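Local coordinates for capsule biosynthesis protein capD (Bacillus anthracis, PDB 3G9K) that cleaves the poly-gamma-D-glutamate capsule and transfers it to the side-chain amino group of meso-diaminopimelic acid in peptidoglycan, at residues Val5-Asp10 with Leu152-Arg157; Ser99-Ile104 with Thr162-Gly167; Asn114-Glu119 with Leu135-Lys140. One frame throughout, in Å; residues are numbered along the deposited sequence.

Overall arrangement
Interactions 1 and 2 meet in one sheet, where strands 150-155 and 160-164 are neighbours: their centres lie about 15 Å apart, and Ile153 N lies 2.7 Å from Thr162 O in a probable hydrogen bond. Interaction 1 packs this sheet against the strand 2-7 that directly follows the nucleophile Thr1; interaction 2 packs a helix on it. Interaction 3 stands apart, about 37 Å from interaction 1 and 24 Å from interaction 2 between centres, though its nearest atoms come within about 6 Å of the latter. Bound glutamic acid lies about 8 Å from the Lys140 side chain of interaction 3 and about 11 Å from that of Asp166 in interaction 2.

Interaction 1: Val5-Asp10 with Leu152-Arg157; sequences VIIDRD and LIKDER
Leu152 lays its CD1 methyl over the backbone of strand 5-7, with CD1 3.4 Å from Val5 O and 3.5 Å from Ile7 N. The same methyl is 3.8 Å from Ile6 CA, so a single branch covers the stretch of main chain between two inward-pointing side chains. Those two, Val5 and Ile7, flank it and pass the leucine in the opposite sense, as interdigitating side chains do. With CG1 anti to its backbone N (chi1 -171°), Val5 brings that methyl to 4.1 Å from Leu152 CB. Ile7 uses its longer branch: CG1 is 3.8 Å from Leu152 CD1, and CD1, placed by an extended chi2 of -178°, is likewise 3.8 Å from Leu152 CB.

Segments 5-7 and 152-155 run 23° apart in direction, their axes 7.7 Å apart at closest approach. That spacing is too wide for backbone pairing and is filled by side chains, mainly branched aliphatic ones, as where two sheets pack face to face. It is consistent with the central beta layers of the alpha-beta-beta-alpha sandwich of Ntn hydrolases, in which the nucleophile, here Thr1, stands at the chain's N-terminus, just before the first strand. Val5, Ile6 and Ile7 also pair antiparallel with a strand of the other chain, which extends their sheet across the interface.

Further along, Lys154 takes part through its aliphatic base: its CB is 4.2 Å from Ile7 CD1, and the extended chain carries the amine onward, the side chain also touching Ile161 and Asn159. Beyond Ile7 the backbone turns. Asp8 OD1 accepts a weak bond from Asp10 N in an Asx turn and a hydrogen bond from Thr12 N, while Asp8 OD2 accepts from Ala44 N of the other chain.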
loop_
_atom_site.group_PDB
_atom_site.type_symbol
_atom_site.label_atom_id
_atom_site.label_comp_id
_atom_site.label_asym_id
_atom_site.label_seq_id
_atom_site.Cartn_x
_atom_site.Cartn_y
_atom_site.Cartn_z
ATOM N N VAL B 5 4.941 2.484 -6.725
ATOM C CA VAL B 5 5.557 3.790 -6.954
ATOM C C VAL B 5 5.850 3.925 -8.438
ATOM O O VAL B 5 6.319 2.962 -9.071
ATOM C CB VAL B 5 6.861 3.941 -6.152
ATOM C CG1 VAL B 5 7.383 5.414 -6.233
ATOM C CG2 VAL B 5 6.623 3.474 -4.689
ATOM N N ILE B 6 5.524 5.092 -8.969
ATOM C CA ILE B 6 5.773 5.427 -10.379
ATOM C C ILE B 6 6.452 6.777 -10.455
ATOM O O ILE B 6 6.092 7.656 -9.722
ATOM C CB ILE B 6 4.494 5.504 -11.143
ATOM C CG1 ILE B 6 3.740 4.187 -10.980
ATOM C CG2 ILE B 6 4.776 5.784 -12.667
ATOM C CD1 ILE B 6 2.372 4.216 -11.609
ATOM N N ILE B 7 7.447 6.907 -11.331
ATOM C CA ILE B 7 7.998 8.239 -11.660
ATOM C C ILE B 7 8.024 8.399 -13.152
ATOM O O ILE B 7 8.402 7.458 -13.858
ATOM C CB ILE B 7 9.414 8.440 -11.107
ATOM C CG1 ILE B 7 9.436 8.158 -9.591
ATOM C CG2 ILE B 7 9.902 9.840 -11.467
ATOM C CD1 ILE B 7 10.798 8.373 -8.944
ATOM N N ASP B 8 7.537 9.544 -13.636
ATOM C CA ASP B 8 7.445 9.776 -15.085
ATOM C C ASP B 8 8.522 10.765 -15.603
ATOM O O ASP B 8 9.424 11.142 -14.858
ATOM C CB ASP B 8 6.019 10.190 -15.494
ATOM C CG ASP B 8 5.629 11.554 -15.011
ATOM O OD1 ASP B 8 6.506 12.379 -14.620
ATOM O OD2 ASP B 8 4.404 11.798 -14.951
ATOM N N ARG B 9 8.450 11.104 -16.900
ATOM C CA ARG B 9 9.417 12.022 -17.531
ATOM C C ARG B 9 9.414 13.430 -16.935
ATOM O O ARG B 9 10.431 14.152 -16.974
ATOM C CB ARG B 9 9.149 12.112 -19.019
ATOM C CG ARG B 9 9.506 10.868 -19.769
ATOM C CD ARG B 9 9.166 11.062 -21.229
ATOM N NE ARG B 9 9.260 9.847 -22.023
ATOM C CZ ARG B 9 8.324 8.906 -22.103
ATOM N NH1 ARG B 9 7.206 9.008 -21.403
ATOM N NH2 ARG B 9 8.520 7.853 -22.890
ATOM N N ASP B 10 8.296 13.842 -16.375
ATOM C CA ASP B 10 8.207 15.164 -15.747
ATOM C C ASP B 10 8.721 15.165 -14.323
ATOM O O ASP B 10 8.720 16.194 -13.668
ATOM C CB ASP B 10 6.775 15.673 -15.798
ATOM C CG ASP B 10 6.246 15.752 -17.221
ATOM O OD1 ASP B 10 6.875 16.459 -18.034
ATOM O OD2 ASP B 10 5.227 15.098 -17.541
ATOM N N LEU B 152 10.969 3.768 -5.626
ATOM C CA LEU B 152 11.828 4.274 -6.720
ATOM C C LEU B 152 12.637 5.427 -6.174
ATOM O O LEU B 152 12.195 6.130 -5.278
ATOM C CB LEU B 152 11.008 4.702 -7.955
ATOM C CG LEU B 152 10.238 3.631 -8.709
ATOM C CD1 LEU B 152 9.319 4.358 -9.740
ATOM C CD2 LEU B 152 11.121 2.585 -9.419
ATOM N N ILE B 153 13.836 5.588 -6.709
ATOM C CA ILE B 153 14.693 6.695 -6.375
ATOM C C ILE B 153 15.126 7.346 -7.671
ATOM O O ILE B 153 15.683 6.673 -8.513
ATOM C CB ILE B 153 15.968 6.218 -5.669
ATOM C CG1 ILE B 153 15.643 5.425 -4.398
ATOM C CG2 ILE B 153 16.906 7.414 -5.346
ATOM C CD1 ILE B 153 16.901 4.835 -3.717
ATOM N N LYS B 154 14.914 8.661 -7.796
ATOM C CA LYS B 154 15.459 9.417 -8.916
ATOM C C LYS B 154 16.676 10.217 -8.461
ATOM O O LYS B 154 16.585 10.975 -7.512
ATOM C CB LYS B 154 14.429 10.371 -9.508
ATOM C CG LYS B 154 14.986 11.204 -10.661
ATOM C CD LYS B 154 13.915 11.714 -11.589
ATOM C CE LYS B 154 14.559 12.406 -12.792
ATOM N NZ LYS B 154 13.581 13.277 -13.484
ATOM N N ASP B 155 17.799 10.013 -9.124
ATOM C CA ASP B 155 18.958 10.878 -8.997
ATOM C C ASP B 155 18.688 12.089 -9.833
ATOM O O ASP B 155 18.654 12.004 -11.011
ATOM C CB ASP B 155 20.211 10.188 -9.519
ATOM C CG ASP B 155 21.478 11.022 -9.335
ATOM O OD1 ASP B 155 21.427 12.234 -9.430
ATOM O OD2 ASP B 155 22.517 10.433 -9.108
ATOM N N GLU B 156 18.480 13.216 -9.196
ATOM C CA GLU B 156 17.998 14.345 -9.913
ATOM C C GLU B 156 19.154 15.078 -10.593
ATOM O O GLU B 156 18.938 15.845 -11.487
ATOM C CB GLU B 156 17.196 15.317 -9.040
ATOM C CG GLU B 156 15.945 14.801 -8.395
ATOM C CD GLU B 156 14.715 14.924 -9.240
ATOM O OE1 GLU B 156 14.782 15.438 -10.337
ATOM O OE2 GLU B 156 13.669 14.442 -8.819
ATOM N N ARG B 157 20.367 14.846 -10.165
ATOM C CA ARG B 157 21.453 15.519 -10.835
ATOM C C ARG B 157 21.593 14.956 -12.202
ATOM O O ARG B 157 21.482 15.675 -13.161
ATOM C CB ARG B 157 22.761 15.331 -10.100
ATOM C CG ARG B 157 22.678 15.617 -8.652
ATOM C CD ARG B 157 23.080 17.016 -8.311
ATOM N NE ARG B 157 22.808 17.302 -6.916
ATOM C CZ ARG B 157 22.583 18.519 -6.462
ATOM N NH1 ARG B 157 22.339 18.721 -5.193
ATOM N NH2 ARG B 157 22.625 19.533 -7.287
#

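Interaction 2: Ser99-Ile104 with Thr162-Gly167; sequences SLQDII and TGAGDG
The flat amide of Gln101 meets Gly165 through both its polar corners: OE1 accepts from Gly165 N at 3.0 Å, and NE2 donates to Gly165 O at 2.8 Å, that oxygen lying only 3° out of the amide plane. The second flat group, the Asp166 carboxylate, turns a face to Ile104, whose CG2 sits 4.0 Å above its CG. Here a helix packs on a beta sheet: residues 100-104 of the helix, which Ser99 N-caps, run parallel to 162-164 of the strand, the outermost of its sheet within this chain, consistent with an outer helical layer of the Ntn-hydrolase sandwich.

Glutamine suits its place because its amide can both give and take, satisfying the N-H and C=O of one extended residue much as a neighbouring strand would. The chain bends at chi2 (68°) to bring CD close to Gly165, and the two bonds together restrain the amide's rotation.

Asp166 OD1 forms a salt bridge with Arg168, OD2 one with Arg108 and a hydrogen bond with Val149 N; its side chain is about 5 Å from that of the substrate-binding Arg169.

Leu100 and Ile104 supply the apolar surface, and Leu100 also reaches Ala151 and Ile153 of the adjacent strand. Ala164 CB points at the helix and touches three of its residues. A side chain this small lets the backbones draw close: Ala164 CB lies 4.4 Å from Leu100 CG, 3.4 Å from Gln101 OE1 and 3.6 Å from Ile104 CD1.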
loop_
_atom_site.group_PDB
_atom_site.type_symbol
_atom_site.label_atom_id
_atom_site.label_comp_id
_atom_site.label_asym_id
_atom_site.label_seq_id
_atom_site.Cartn_x
_atom_site.Cartn_y
_atom_site.Cartn_z
ATOM N N SER B 99 22.651 0.207 -0.075
ATOM C CA SER B 99 21.652 0.408 -1.098
ATOM C C SER B 99 20.312 0.188 -0.438
ATOM O O SER B 99 20.216 -0.582 0.506
ATOM C CB SER B 99 21.828 -0.576 -2.268
ATOM O OG SER B 99 21.455 -1.914 -1.949
ATOM N N LEU B 100 19.308 0.914 -0.904
ATOM C CA LEU B 100 17.942 0.735 -0.439
ATOM C C LEU B 100 17.512 -0.727 -0.585
ATOM O O LEU B 100 16.866 -1.267 0.314
ATOM C CB LEU B 100 16.997 1.643 -1.207
ATOM C CG LEU B 100 15.554 1.693 -0.675
ATOM C CD1 LEU B 100 15.506 1.996 0.868
ATOM C CD2 LEU B 100 14.722 2.689 -1.467
ATOM N N GLN B 101 17.907 -1.386 -1.658
ATOM C CA GLN B 101 17.518 -2.780 -1.862
ATOM C C GLN B 101 18.131 -3.741 -0.801
ATOM O O GLN B 101 17.423 -4.606 -0.282
ATOM C CB GLN B 101 17.887 -3.269 -3.266
ATOM C CG GLN B 101 17.446 -4.724 -3.535
ATOM C CD GLN B 101 15.912 -4.865 -3.601
ATOM O OE1 GLN B 101 15.292 -4.374 -4.529
ATOM N NE2 GLN B 101 15.315 -5.551 -2.624
ATOM N N ASP B 102 19.426 -3.611 -0.514
ATOM C CA ASP B 102 20.067 -4.416 0.540
ATOM C C ASP B 102 19.339 -4.227 1.887
ATOM O O ASP B 102 19.002 -5.192 2.552
ATOM C CB ASP B 102 21.578 -4.102 0.660
ATOM C CG ASP B 102 22.396 -4.777 -0.445
ATOM O OD1 ASP B 102 22.332 -6.039 -0.499
ATOM O OD2 ASP B 102 23.047 -4.058 -1.264
ATOM N N ILE B 103 19.093 -2.982 2.259
ATOM C CA ILE B 103 18.368 -2.650 3.488
ATOM C C ILE B 103 16.978 -3.322 3.538
ATOM O O ILE B 103 16.603 -3.940 4.541
ATOM C CB ILE B 103 18.244 -1.114 3.651
ATOM C CG1 ILE B 103 19.639 -0.506 3.836
ATOM C CG2 ILE B 103 17.364 -0.764 4.872
ATOM C CD1 ILE B 103 19.747 0.974 3.480
ATOM N N ILE B 104 16.243 -3.239 2.433
ATOM C CA ILE B 104 14.946 -3.911 2.295
ATOM C C ILE B 104 15.032 -5.431 2.466
ATOM O O ILE B 104 14.117 -6.070 3.015
ATOM C CB ILE B 104 14.296 -3.490 0.921
ATOM C CG1 ILE B 104 13.732 -2.068 1.089
ATOM C CG2 ILE B 104 13.206 -4.459 0.436
ATOM C CD1 ILE B 104 13.150 -1.439 -0.231
ATOM N N THR B 162 16.401 4.538 -10.228
ATOM C CA THR B 162 16.579 3.172 -9.770
ATOM C C THR B 162 15.422 2.876 -8.794
ATOM O O THR B 162 14.524 3.710 -8.581
ATOM C CB THR B 162 17.922 2.936 -9.075
ATOM O OG1 THR B 162 18.064 3.916 -8.026
ATOM C CG2 THR B 162 19.079 3.064 -10.097
ATOM N N GLY B 163 15.431 1.682 -8.244
ATOM C CA GLY B 163 14.299 1.243 -7.414
ATOM C C GLY B 163 14.655 0.070 -6.557
ATOM O O GLY B 163 15.813 -0.423 -6.545
ATOM N N ALA B 164 13.643 -0.401 -5.838
ATOM C CA ALA B 164 13.756 -1.579 -5.010
ATOM C C ALA B 164 12.399 -2.218 -4.894
ATOM O O ALA B 164 11.382 -1.538 -4.931
ATOM C CB ALA B 164 14.293 -1.229 -3.641
ATOM N N GLY B 165 12.402 -3.538 -4.789
ATOM C CA GLY B 165 11.180 -4.302 -4.595
ATOM C C GLY B 165 11.412 -5.297 -3.461
ATOM O O GLY B 165 12.538 -5.716 -3.211
ATOM N N ASP B 166 10.352 -5.725 -2.814
ATOM C CA ASP B 166 10.473 -6.635 -1.683
ATOM C C ASP B 166 10.177 -8.084 -2.121
ATOM O O ASP B 166 9.050 -8.422 -2.401
ATOM C CB ASP B 166 9.491 -6.190 -0.609
ATOM C CG ASP B 166 9.858 -6.673 0.770
ATOM O OD1 ASP B 166 10.359 -7.815 0.920
ATOM O OD2 ASP B 166 9.581 -5.908 1.718
ATOM N N GLY B 167 11.200 -8.924 -2.092
ATOM C CA GLY B 167 11.045 -10.368 -2.365
ATOM C C GLY B 167 10.015 -11.095 -1.512
ATOM O O GLY B 167 9.463 -12.116 -1.918
#

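Interaction 3: Asn114-Glu119 with Leu135-Lys140; sequences NTAYTE and LNVKKK
Strands 115-118 and 136-139 run parallel in register, Ala116 facing Val137, and are laced by five backbone hydrogen bonds, among them Ala116 N to Asn136 O at 2.7 Å and Lys138 N to Ala116 O at 2.9 Å.

On the face bearing Tyr117, the ring stands alongside Lys138 and, from the loop just past the strand, Lys140, both pointing the same way as the ring: Lys140 CE is 3.6 Å from Tyr117 CE1, and Lys138 CG is 4.2 Å from the same carbon. Their methylenes lie beside CD1 and CE1 of the ring while the ammonium ends run on. Thr115 CG2 lies over one face of the ring, 4.0 Å above its plane and toward the rim. Beta-branched threonine suits an extended strand.

On the other face, with Thr118 and Lys139, Ala116 CB meets Val137 CG2 at 4.1 Å, and Met268 of the other chain covers Ala116 and Thr118. Thr118 OG1, 3.8 Å from Val137 CG1, is buried with no polar partner in the model.

The side chain of Tyr117 lies about 6 Å from that of Arg81, which binds poly-gamma-D-glutamate. Helix 124-131 links the two parallel strands, completing a beta-alpha-beta crossover.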
loop_
_atom_site.group_PDB
_atom_site.type_symbol
_atom_site.label_atom_id
_atom_site.label_comp_id
_atom_site.label_asym_id
_atom_site.label_seq_id
_atom_site.Cartn_x
_atom_site.Cartn_y
_atom_site.Cartn_z
ATOM N N ASN B 114 4.422 -5.865 24.727
ATOM C CA ASN B 114 5.726 -6.266 25.225
ATOM C C ASN B 114 6.478 -7.317 24.401
ATOM O O ASN B 114 7.533 -7.696 24.765
ATOM C CB ASN B 114 5.601 -6.713 26.676
ATOM C CG ASN B 114 6.773 -6.342 27.486
ATOM O OD1 ASN B 114 7.252 -5.219 27.435
ATOM N ND2 ASN B 114 7.267 -7.296 28.262
ATOM N N THR B 115 5.940 -7.761 23.284
ATOM C CA THR B 115 6.577 -8.776 22.426
ATOM C C THR B 115 7.361 -8.147 21.264
ATOM O O THR B 115 6.938 -7.151 20.677
ATOM C CB THR B 115 5.538 -9.749 21.788
ATOM O OG1 THR B 115 4.693 -10.320 22.801
ATOM C CG2 THR B 115 6.241 -10.870 21.014
ATOM N N ALA B 116 8.494 -8.751 20.938
ATOM C CA ALA B 116 9.249 -8.397 19.748
ATOM C C ALA B 116 9.071 -9.544 18.749
ATOM O O ALA B 116 9.447 -10.684 19.012
ATOM C CB ALA B 116 10.705 -8.174 20.084
ATOM N N TYR B 117 8.428 -9.247 17.623
ATOM C CA TYR B 117 8.273 -10.219 16.563
ATOM C C TYR B 117 9.490 -10.103 15.673
ATOM O O TYR B 117 9.900 -9.010 15.337
ATOM C CB TYR B 117 6.997 -9.982 15.774
ATOM C CG TYR B 117 5.728 -10.304 16.539
ATOM C CD1 TYR B 117 5.470 -11.598 17.009
ATOM C CD2 TYR B 117 4.772 -9.329 16.761
ATOM C CE1 TYR B 117 4.287 -11.897 17.694
ATOM C CE2 TYR B 117 3.592 -9.611 17.457
ATOM C CZ TYR B 117 3.357 -10.889 17.920
ATOM O OH TYR B 117 2.177 -11.131 18.588
ATOM N N THR B 118 10.059 -11.240 15.306
ATOM C CA THR B 118 11.351 -11.282 14.656
ATOM C C THR B 118 11.216 -12.193 13.448
ATOM O O THR B 118 10.562 -13.221 13.510
ATOM C CB THR B 118 12.444 -11.817 15.635
ATOM O OG1 THR B 118 12.811 -10.777 16.575
ATOM C CG2 THR B 118 13.626 -12.243 14.884
ATOM N N GLU B 119 11.838 -11.806 12.341
ATOM C CA GLU B 119 11.715 -12.563 11.099
ATOM C C GLU B 119 12.628 -13.791 11.069
ATOM O O GLU B 119 12.305 -14.794 10.409
ATOM C CB GLU B 119 11.993 -11.639 9.911
ATOM C CG GLU B 119 11.549 -12.183 8.573
ATOM C CD GLU B 119 11.542 -11.121 7.457
ATOM O OE1 GLU B 119 12.135 -10.053 7.618
ATOM O OE2 GLU B 119 10.988 -11.394 6.381
ATOM N N LEU B 135 11.499 -7.157 27.036
ATOM C CA LEU B 135 10.724 -7.587 25.872
ATOM C C LEU B 135 10.913 -9.084 25.710
ATOM O O LEU B 135 12.024 -9.584 25.891
ATOM C CB LEU B 135 11.214 -6.892 24.587
ATOM C CG LEU B 135 11.127 -5.368 24.399
ATOM C CD1 LEU B 135 9.715 -4.849 24.636
ATOM C CD2 LEU B 135 12.135 -4.643 25.276
ATOM N N ASN B 136 9.850 -9.803 25.369
ATOM C CA ASN B 136 10.011 -11.201 24.965
ATOM C C ASN B 136 9.955 -11.304 23.443
ATOM O O ASN B 136 9.459 -10.399 22.779
ATOM C CB ASN B 136 9.022 -12.140 25.670
ATOM C CG ASN B 136 7.583 -11.861 25.326
ATOM O OD1 ASN B 136 7.002 -12.537 24.475
ATOM N ND2 ASN B 136 6.983 -10.886 26.003
ATOM N N VAL B 137 10.485 -12.396 22.901
ATOM C CA VAL B 137 10.785 -12.488 21.473
ATOM C C VAL B 137 10.136 -13.714 20.854
ATOM O O VAL B 137 10.198 -14.799 21.419
ATOM C CB VAL B 137 12.308 -12.527 21.244
ATOM C CG1 VAL B 137 12.632 -12.756 19.788
ATOM C CG2 VAL B 137 12.946 -11.228 21.735
ATOM N N LYS B 138 9.520 -13.528 19.691
ATOM C CA LYS B 138 8.791 -14.591 19.002
ATOM C C LYS B 138 8.987 -14.468 17.491
ATOM O O LYS B 138 8.670 -13.439 16.902
ATOM C CB LYS B 138 7.301 -14.499 19.360
ATOM C CG LYS B 138 6.346 -15.404 18.553
ATOM C CD LYS B 138 5.591 -16.423 19.420
ATOM C CE LYS B 138 4.195 -16.718 18.862
ATOM N NZ LYS B 138 3.554 -17.908 19.516
ATOM N N LYS B 139 9.492 -15.535 16.878
ATOM C CA LYS B 139 9.713 -15.584 15.438
ATOM C C LYS B 139 8.411 -15.799 14.652
ATOM O O LYS B 139 7.690 -16.769 14.885
ATOM C CB LYS B 139 10.712 -16.693 15.093
ATOM C CG LYS B 139 10.883 -16.942 13.610
ATOM C CD LYS B 139 11.982 -17.935 13.352
ATOM C CE LYS B 139 11.874 -18.518 11.946
ATOM N NZ LYS B 139 13.121 -19.262 11.569
ATOM N N LYS B 140 8.134 -14.900 13.708
ATOM C CA LYS B 140 6.959 -15.018 12.832
ATOM C C LYS B 140 7.313 -15.712 11.523
ATOM O O LYS B 140 8.302 -15.368 10.872
ATOM C CB LYS B 140 6.356 -13.641 12.555
ATOM C CG LYS B 140 5.429 -13.154 13.625
ATOM C CD LYS B 140 4.086 -13.826 13.504
ATOM C CE LYS B 140 3.163 -13.393 14.627
ATOM N NZ LYS B 140 1.790 -13.944 14.421
#